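Local coordinates for protein enoyl-CoA hydratase/isomerase (Mycobacterium abscessus, PDB 3QXZ) that probably acts on enoyl-CoA thioesters as a crotonase-type hydratase or isomerase, at residues V19-G24 against V56-P61; T7-E12 against R37-A42; I102-G107 against G187-A192. One frame throughout, in Å; residues are numbered along the deposited sequence.

Overall arrangement
All three contacts share one mixed sheet. Interaction 1 pairs strands 17-23 and 54-59. Interaction 2 lays helix 33-48 against the outer strand 8-14. Interaction 3 sets helix 186-203 on strand 101-105, so the sheet is clad by a different helix on each face. Interactions 1 and 2 have centres about 9 Å apart and share backbone bonds, such as V19 N to E12 O. Interactions 1 and 3 have centres about 10 Å apart and touch through L57 O and A104 N. Interactions 2 and 3 do not touch, with nearest atoms about 9 Å apart. L20 and E11 side chains each lie about 11 Å from a bound potassium ion; L46 and D47 of helix 33-48 help bind potassium.

Interaction 1: residues V19-G24 against V56-P61; sequences VLTLHG and VLTGAP
L20 and L22 trade backbone hydrogen bonds with V56, T58 and A60. The strands run parallel, 23° apart. L20 N gives to V56 O at 2.8 Å, and T58 N gives back to L20 O. L22 N then bonds T58 O, and A60 N reaches L22 O at 2.9 Å. The same carbonyl oxygens also receive CA-H...O contacts, the shortest from T21 CA to T58 O at 3.2 Å.

The closed side is the leucine face, where L20, L22 and L57 are all buried. L57 CD1 sits 3.9 Å from L20 CB and 4.1 Å from L22 CD2. Chi2 of L57, at 63°, turns this methyl towards the other strand. Helix 33-48 closes over the same face: L20 meets L39, A42 and L46, and L57 meets Y43. This is a beta-alpha-beta crossover, in which strand 17-23 leads into the helix and the helix back to strand 54-59, its parallel neighbour.

The other face carries V19, T21, V56 and T58. T58 CG2 lies 3.6 Å from T21 OG1, and the two threonines point the same way side by side. Chi1 of T58, at -157°, sets OG1 roughly anti to the backbone N. That hydroxyl bonds A104 O on the next strand. V56 is buried under L190, A193 and A197 of helix 186-203.

The more open side runs along V19, T21, H23 and A60, all partly exposed; close contacts persist here, with T21 CG2 3.6 Å from A60 N. H23 ND1 lies 3.7 Å from A60 CB, and the methyl meets the ring obliquely. The ring stacks with that of H10.

Interaction 2: residues T7-E12 against R37-A42; sequences TELHEE and RQLGAA
L9 and E11 reach across from strand 8-12 to Q38, L39 and A42 of the helix. The strand and helix segments run 24° apart, with axes 9.0 Å at their nearest. E8 comes first in the strand, and its CB is directed away from the helix. L9 follows and carries most of the contact. Its CG is anti to the backbone N (chi1 -174°), and its CD2 methyl lies against the helix backbone. CD2 is 3.5 Å from Q38 O and 3.7 Å from L39 CA. The same methyl touches A42 CB at 3.9 Å. Q38 O also accepts the helical bond from A42 N, so this carbonyl has a partner although a methyl presses on it.

One water links the backbone of L9 to the helix side. It accepts from L9 N at 2.9 Å and donates to Q38 OE1 at 2.6 Å. The amide nitrogen of Q38 bonds E34, so both ends of this amide are held.

H10 has its CB turned away from the helix. Its NE2 gives a hydrogen bond to E8 OE1 at 2.9 Å, with the acceptor in the ring plane. E11 turns back to the helix. Its OE1 is 4.1 Å from A42 CB, and the carboxylate forms a salt bridge with R45 farther along the helix. The apolar contact is thus bordered by a water bridge near Q38 and an ion pair near R45. This is alpha-on-beta packing, with helix 33-48 lying over the outer strand of the crotonase-type sheet.

Interaction 3: residues I102-G107 against G187-A192; sequences IAAVNG and GKVLGA
V189 and L190 press on A104 from the first turns of helix 186-203. The helix segment runs nearly opposite to strand 102-105, at 164°, with axes 7.5 Å at their nearest.

The side-chain contacts are all apolar. A104 CB points at the helix and meets two methyls. V189 CG1 is 4.0 Å away from it, and L190 CD1 is also 4.0 Å away. A104 is small, and the backbones come close here: the CA atoms of A104 and L190 are 5.3 Å apart. V56 and T58 also touch L190, and I124 touches V189.

A second group of contacts joins a methyl to backbone. V189 CG1 is anti to its own backbone N (chi1 170°) and lies beside the peptide that follows A104. It is 3.7 Å from A104 C and 3.7 Å from V105 N. N106 N is a little farther, at 4.1 Å. V105 is the centre of an inverse gamma turn, so the chain bends where this methyl sits. The CB of V105 points away from the helix.

The side-chain amide of N106 bonds to other parts of the chain. N106 OD1 accepts from G59 N on the neighbouring strand, and N106 ND2 gives to A63 O. This ties the turn to the end of strand 54-59 and the loop after it. Across these two segments the contact is methyl packing alone, on the small side chain of A104 and on the backbone after it; the amide of N106 spends its bonds on G59 and A63, not on the helix segment, and probably steadies the turn.

Interaction 1: residues V19-G24 against V56-P61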
loop_
_atom_site.group_PDB
_atom_site.type_symbol
_atom_site.label_atom_id
_atom_site.label_comp_id
_atom_site.label_asym_id
_atom_site.label_seq_id
_atom_site.Cartn_x
_atom_site.Cartn_y
_atom_site.Cartn_z
ATOM N N VAL A 19 -28.921 6.084 1.292
ATOM C CA VAL A 19 -28.257 6.752 0.183
ATOM C C VAL A 19 -28.245 8.246 0.461
ATOM O O VAL A 19 -29.307 8.871 0.651
ATOM C CB VAL A 19 -28.945 6.457 -1.190
ATOM C CG1 VAL A 19 -28.195 7.159 -2.317
ATOM C CG2 VAL A 19 -28.997 4.958 -1.450
ATOM N N LEU A 20 -27.040 8.814 0.514
ATOM C CA LEU A 20 -26.811 10.245 0.602
ATOM C C LEU A 20 -26.403 10.777 -0.755
ATOM O O LEU A 20 -25.451 10.254 -1.372
ATOM C CB LEU A 20 -25.717 10.547 1.617
ATOM C CG LEU A 20 -26.024 10.205 3.073
ATOM C CD1 LEU A 20 -24.789 10.395 3.902
ATOM C CD2 LEU A 20 -27.165 11.099 3.606
ATOM N N THR A 21 -27.105 11.818 -1.226
ATOM C CA THR A 21 -26.816 12.402 -2.526
ATOM C C THR A 21 -26.408 13.858 -2.392
ATOM O O THR A 21 -27.133 14.658 -1.782
ATOM C CB THR A 21 -28.041 12.294 -3.469
ATOM O OG1 THR A 21 -28.450 10.926 -3.557
ATOM C CG2 THR A 21 -27.679 12.796 -4.865
ATOM N N LEU A 22 -25.250 14.187 -2.962
ATOM C CA LEU A 22 -24.757 15.561 -3.028
ATOM C C LEU A 22 -25.457 16.197 -4.219
ATOM O O LEU A 22 -25.243 15.793 -5.355
ATOM C CB LEU A 22 -23.231 15.586 -3.205
ATOM C CG LEU A 22 -22.421 14.763 -2.200
ATOM C CD1 LEU A 22 -20.951 14.749 -2.608
ATOM C CD2 LEU A 22 -22.573 15.277 -0.789
ATOM N N HIS A 23 -26.307 17.182 -3.946
ATOM C CA HIS A 23 -27.229 17.704 -4.958
ATOM C C HIS A 23 -27.064 19.204 -5.184
ATOM O O HIS A 23 -27.623 20.020 -4.446
ATOM C CB HIS A 23 -28.674 17.364 -4.571
ATOM C CG HIS A 23 -29.696 17.848 -5.553
ATOM N ND1 HIS A 23 -30.152 17.067 -6.594
ATOM C CD2 HIS A 23 -30.361 19.025 -5.645
ATOM C CE1 HIS A 23 -31.045 17.747 -7.291
ATOM N NE2 HIS A 23 -31.193 18.937 -6.736
ATOM N N GLY A 24 -26.282 19.563 -6.200
ATOM C CA GLY A 24 -26.072 20.957 -6.596
ATOM C C GLY A 24 -25.931 21.064 -8.104
ATOM O O GLY A 24 -24.833 21.301 -8.606
ATOM N N VAL A 56 -24.435 4.614 1.319
ATOM C CA VAL A 56 -23.902 4.883 -0.027
ATOM C C VAL A 56 -23.905 6.382 -0.253
ATOM O O VAL A 56 -24.945 7.017 -0.084
ATOM C CB VAL A 56 -24.729 4.157 -1.120
ATOM C CG1 VAL A 56 -24.228 4.510 -2.532
ATOM C CG2 VAL A 56 -24.676 2.644 -0.902
ATOM N N LEU A 57 -22.744 6.940 -0.599
ATOM C CA LEU A 57 -22.590 8.354 -0.937
ATOM C C LEU A 57 -22.458 8.527 -2.447
ATOM O O LEU A 57 -21.636 7.859 -3.095
ATOM C CB LEU A 57 -21.359 8.925 -0.226
ATOM C CG LEU A 57 -21.088 10.417 -0.456
ATOM C CD1 LEU A 57 -22.208 11.317 0.066
ATOM C CD2 LEU A 57 -19.752 10.758 0.216
ATOM N N THR A 58 -23.269 9.420 -3.022
ATOM C CA THR A 58 -23.286 9.612 -4.469
ATOM C C THR A 58 -23.612 11.067 -4.809
ATOM O O THR A 58 -23.932 11.841 -3.907
ATOM C CB THR A 58 -24.249 8.599 -5.135
ATOM O OG1 THR A 58 -23.890 8.417 -6.501
ATOM C CG2 THR A 58 -25.715 9.013 -4.994
ATOM N N GLY A 59 -23.477 11.439 -6.082
ATOM C CA GLY A 59 -23.814 12.801 -6.524
ATOM C C GLY A 59 -24.934 12.846 -7.542
ATOM O O GLY A 59 -25.161 11.898 -8.290
ATOM N N ALA A 60 -25.632 13.979 -7.585
ATOM C CA ALA A 60 -26.633 14.196 -8.636
ATOM C C ALA A 60 -25.914 14.219 -9.986
ATOM O O ALA A 60 -24.980 14.989 -10.165
ATOM C CB ALA A 60 -27.365 15.511 -8.405
ATOM N N PRO A 61 -26.345 13.375 -10.949
ATOM C CA PRO A 61 -25.655 13.349 -12.240
ATOM C C PRO A 61 -25.603 14.737 -12.895
ATOM O O PRO A 61 -26.539 15.525 -12.725
ATOM C CB PRO A 61 -26.501 12.368 -13.066
ATOM C CG PRO A 61 -27.039 11.433 -12.061
ATOM C CD PRO A 61 -27.345 12.296 -10.843
#

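Interaction 2: residues T7-E12 against R37-A42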
loop_
_atom_site.group_PDB
_atom_site.type_symbol
_atom_site.label_atom_id
_atom_site.label_comp_id
_atom_site.label_asym_id
_atom_site.label_seq_id
_atom_site.Cartn_x
_atom_site.Cartn_y
_atom_site.Cartn_z
ATOM N N THR A 7 -25.389 23.612 -2.430
ATOM C CA THR A 7 -25.449 22.196 -2.731
ATOM C C THR A 7 -26.126 21.556 -1.547
ATOM O O THR A 7 -25.677 21.702 -0.408
ATOM C CB THR A 7 -24.056 21.592 -2.940
ATOM O OG1 THR A 7 -23.434 22.238 -4.056
ATOM C CG2 THR A 7 -24.141 20.080 -3.220
ATOM N N GLU A 8 -27.216 20.857 -1.822
ATOM C CA GLU A 8 -28.001 20.232 -0.764
ATOM C C GLU A 8 -27.553 18.798 -0.544
ATOM O O GLU A 8 -26.931 18.208 -1.417
ATOM C CB GLU A 8 -29.481 20.230 -1.136
ATOM C CG GLU A 8 -30.086 21.608 -1.350
ATOM C CD GLU A 8 -31.528 21.530 -1.791
ATOM O OE1 GLU A 8 -31.961 20.464 -2.290
ATOM O OE2 GLU A 8 -32.241 22.548 -1.644
ATOM N N LEU A 9 -27.867 18.259 0.628
ATOM C CA LEU A 9 -27.669 16.844 0.916
ATOM C C LEU A 9 -29.024 16.159 0.977
ATOM O O LEU A 9 -29.865 16.509 1.822
ATOM C CB LEU A 9 -26.933 16.666 2.245
ATOM C CG LEU A 9 -26.514 15.251 2.632
ATOM C CD1 LEU A 9 -25.504 14.702 1.632
ATOM C CD2 LEU A 9 -25.943 15.245 4.028
ATOM N N HIS A 10 -29.243 15.199 0.084
ATOM C CA HIS A 10 -30.476 14.409 0.099
ATOM C C HIS A 10 -30.214 13.058 0.753
ATOM O O HIS A 10 -29.094 12.538 0.705
ATOM C CB HIS A 10 -31.034 14.234 -1.317
ATOM C CG HIS A 10 -31.461 15.520 -1.965
ATOM N ND1 HIS A 10 -31.859 15.587 -3.283
ATOM C CD2 HIS A 10 -31.548 16.785 -1.482
ATOM C CE1 HIS A 10 -32.185 16.834 -3.579
ATOM N NE2 HIS A 10 -31.997 17.584 -2.508
ATOM N N GLU A 11 -31.242 12.494 1.370
ATOM C CA GLU A 11 -31.139 11.234 2.092
ATOM C C GLU A 11 -32.368 10.364 1.872
ATOM O O GLU A 11 -33.513 10.844 1.941
ATOM C CB GLU A 11 -30.937 11.495 3.585
ATOM C CG GLU A 11 -30.800 10.222 4.418
ATOM C CD GLU A 11 -30.644 10.520 5.884
ATOM O OE1 GLU A 11 -29.780 11.346 6.242
ATOM O OE2 GLU A 11 -31.407 9.944 6.684
ATOM N N GLU A 12 -32.129 9.089 1.598
ATOM C CA GLU A 12 -33.200 8.096 1.473
ATOM C C GLU A 12 -32.734 6.800 2.102
ATOM O O GLU A 12 -31.639 6.330 1.781
ATOM C CB GLU A 12 -33.538 7.864 -0.001
ATOM C CG GLU A 12 -34.720 6.924 -0.246
ATOM C CD GLU A 12 -34.910 6.622 -1.728
ATOM O OE1 GLU A 12 -34.863 7.571 -2.545
ATOM O OE2 GLU A 12 -35.096 5.436 -2.072
ATOM N N ARG A 37 -20.900 20.330 6.960
ATOM C CA ARG A 37 -21.579 20.228 8.255
ATOM C C ARG A 37 -22.701 19.207 8.204
ATOM O O ARG A 37 -22.818 18.362 9.096
ATOM C CB ARG A 37 -22.171 21.578 8.659
ATOM C CG ARG A 37 -21.134 22.618 9.007
ATOM C CD ARG A 37 -21.832 23.892 9.449
ATOM N NE ARG A 37 -20.873 24.979 9.633
ATOM C CZ ARG A 37 -21.085 26.234 9.250
ATOM N NH1 ARG A 37 -22.208 26.557 8.631
ATOM N NH2 ARG A 37 -20.163 27.160 9.458
ATOM N N GLN A 38 -23.519 19.290 7.154
ATOM C CA GLN A 38 -24.646 18.360 6.984
ATOM C C GLN A 38 -24.191 16.914 6.751
ATOM O O GLN A 38 -24.818 15.987 7.267
ATOM C CB GLN A 38 -25.590 18.826 5.876
ATOM C CG GLN A 38 -26.351 20.096 6.298
ATOM C CD GLN A 38 -27.493 20.469 5.391
ATOM O OE1 GLN A 38 -28.078 19.632 4.704
ATOM N NE2 GLN A 38 -27.847 21.749 5.414
ATOM N N LEU A 39 -23.107 16.726 5.997
ATOM C CA LEU A 39 -22.637 15.379 5.698
ATOM C C LEU A 39 -22.100 14.717 6.962
ATOM O O LEU A 39 -22.372 13.537 7.215
ATOM C CB LEU A 39 -21.601 15.402 4.564
ATOM C CG LEU A 39 -20.998 14.049 4.165
ATOM C CD1 LEU A 39 -22.093 13.030 3.792
ATOM C CD2 LEU A 39 -19.999 14.199 3.028
ATOM N N GLY A 40 -21.348 15.457 7.762
ATOM C CA GLY A 40 -20.846 14.930 9.023
ATOM C C GLY A 40 -21.988 14.553 9.953
ATOM O O GLY A 40 -21.981 13.482 10.562
ATOM N N ALA A 41 -22.990 15.434 10.054
ATOM C CA ALA A 41 -24.148 15.167 10.913
ATOM C C ALA A 41 -24.908 13.936 10.450
ATOM O O ALA A 41 -25.349 13.145 11.279
ATOM C CB ALA A 41 -25.078 16.382 10.951
ATOM N N ALA A 42 -25.049 13.772 9.134
ATOM C CA ALA A 42 -25.745 12.612 8.571
ATOM C C ALA A 42 -24.958 11.328 8.833
ATOM O O ALA A 42 -25.540 10.320 9.220
ATOM C CB ALA A 42 -25.996 12.782 7.079
HETATM O O HOH W 1 -29.277 20.094 2.433
#

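Interaction 3: residues I102-G107 against G187-A192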
loop_
_atom_site.group_PDB
_atom_site.type_symbol
_atom_site.label_atom_id
_atom_site.label_comp_id
_atom_site.label_asym_id
_atom_site.label_seq_id
_atom_site.Cartn_x
_atom_site.Cartn_y
_atom_site.Cartn_z
ATOM N N ILE A 102 -19.887 3.134 1.134
ATOM C CA ILE A 102 -19.484 2.966 -0.248
ATOM C C ILE A 102 -19.713 4.277 -0.995
ATOM O O ILE A 102 -20.811 4.841 -0.935
ATOM C CB ILE A 102 -20.331 1.868 -0.933
ATOM C CG1 ILE A 102 -20.190 0.521 -0.207
ATOM C CG2 ILE A 102 -19.955 1.741 -2.434
ATOM C CD1 ILE A 102 -21.219 -0.552 -0.666
ATOM N N ALA A 103 -18.678 4.783 -1.666
ATOM C CA ALA A 103 -18.803 5.973 -2.510
ATOM C C ALA A 103 -19.061 5.539 -3.938
ATOM O O ALA A 103 -18.199 4.891 -4.590
ATOM C CB ALA A 103 -17.560 6.850 -2.394
ATOM N N ALA A 104 -20.271 5.845 -4.398
ATOM C CA ALA A 104 -20.674 5.619 -5.783
ATOM C C ALA A 104 -20.332 6.894 -6.543
ATOM O O ALA A 104 -21.133 7.839 -6.621
ATOM C CB ALA A 104 -22.182 5.291 -5.851
ATOM N N VAL A 105 -19.085 6.936 -7.017
ATOM C CA VAL A 105 -18.521 8.131 -7.646
ATOM C C VAL A 105 -18.949 8.124 -9.113
ATOM O O VAL A 105 -18.266 7.607 -9.999
ATOM C CB VAL A 105 -16.992 8.212 -7.450
ATOM C CG1 VAL A 105 -16.462 9.503 -8.000
ATOM C CG2 VAL A 105 -16.637 8.111 -5.949
ATOM N N ASN A 106 -20.145 8.665 -9.328
ATOM C CA ASN A 106 -20.859 8.565 -10.604
ATOM C C ASN A 106 -20.369 9.514 -11.686
ATOM O O ASN A 106 -20.876 9.494 -12.803
ATOM C CB ASN A 106 -22.351 8.814 -10.368
ATOM C CG ASN A 106 -22.594 10.129 -9.692
ATOM O OD1 ASN A 106 -22.245 10.301 -8.526
ATOM N ND2 ASN A 106 -23.144 11.118 -10.438
ATOM N N GLY A 107 -19.411 10.371 -11.349
ATOM C CA GLY A 107 -18.864 11.334 -12.296
ATOM C C GLY A 107 -17.800 12.167 -11.614
ATOM O O GLY A 107 -17.241 11.746 -10.592
ATOM N N GLY A 187 -23.509 5.510 -15.817
ATOM C CA GLY A 187 -24.896 5.106 -15.551
ATOM C C GLY A 187 -25.086 3.789 -14.815
ATOM O O GLY A 187 -26.206 3.455 -14.408
ATOM N N LYS A 188 -23.994 3.046 -14.652
ATOM C CA LYS A 188 -23.990 1.745 -13.990
ATOM C C LYS A 188 -23.411 1.830 -12.562
ATOM O O LYS A 188 -23.563 0.906 -11.768
ATOM C CB LYS A 188 -23.170 0.737 -14.812
ATOM C CG LYS A 188 -23.732 0.428 -16.224
ATOM C CD LYS A 188 -25.077 -0.291 -16.140
ATOM C CE LYS A 188 -25.682 -0.548 -17.520
ATOM N NZ LYS A 188 -27.047 -1.141 -17.390
ATOM N N VAL A 189 -22.780 2.948 -12.229
ATOM C CA VAL A 189 -22.039 3.057 -10.952
ATOM C C VAL A 189 -22.932 2.941 -9.709
ATOM O O VAL A 189 -22.647 2.124 -8.810
ATOM C CB VAL A 189 -21.236 4.377 -10.909
ATOM C CG1 VAL A 189 -20.666 4.627 -9.507
ATOM C CG2 VAL A 189 -20.084 4.344 -11.931
ATOM N N LEU A 190 -24.004 3.729 -9.646
ATOM C CA LEU A 190 -24.860 3.707 -8.473
ATOM C C LEU A 190 -25.520 2.347 -8.283
ATOM O O LEU A 190 -25.571 1.828 -7.170
ATOM C CB LEU A 190 -25.902 4.835 -8.520
ATOM C CG LEU A 190 -26.853 4.930 -7.315
ATOM C CD1 LEU A 190 -26.126 5.015 -5.949
ATOM C CD2 LEU A 190 -27.821 6.119 -7.515
ATOM N N GLY A 191 -26.020 1.750 -9.368
ATOM C CA GLY A 191 -26.634 0.429 -9.293
ATOM C C GLY A 191 -25.673 -0.625 -8.766
ATOM O O GLY A 191 -26.067 -1.490 -7.986
ATOM N N ALA A 192 -24.408 -0.567 -9.190
ATOM C CA ALA A 192 -23.421 -1.522 -8.685
ATOM C C ALA A 192 -23.171 -1.309 -7.190
ATOM O O ALA A 192 -23.070 -2.268 -6.425
ATOM C CB ALA A 192 -22.108 -1.423 -9.463
#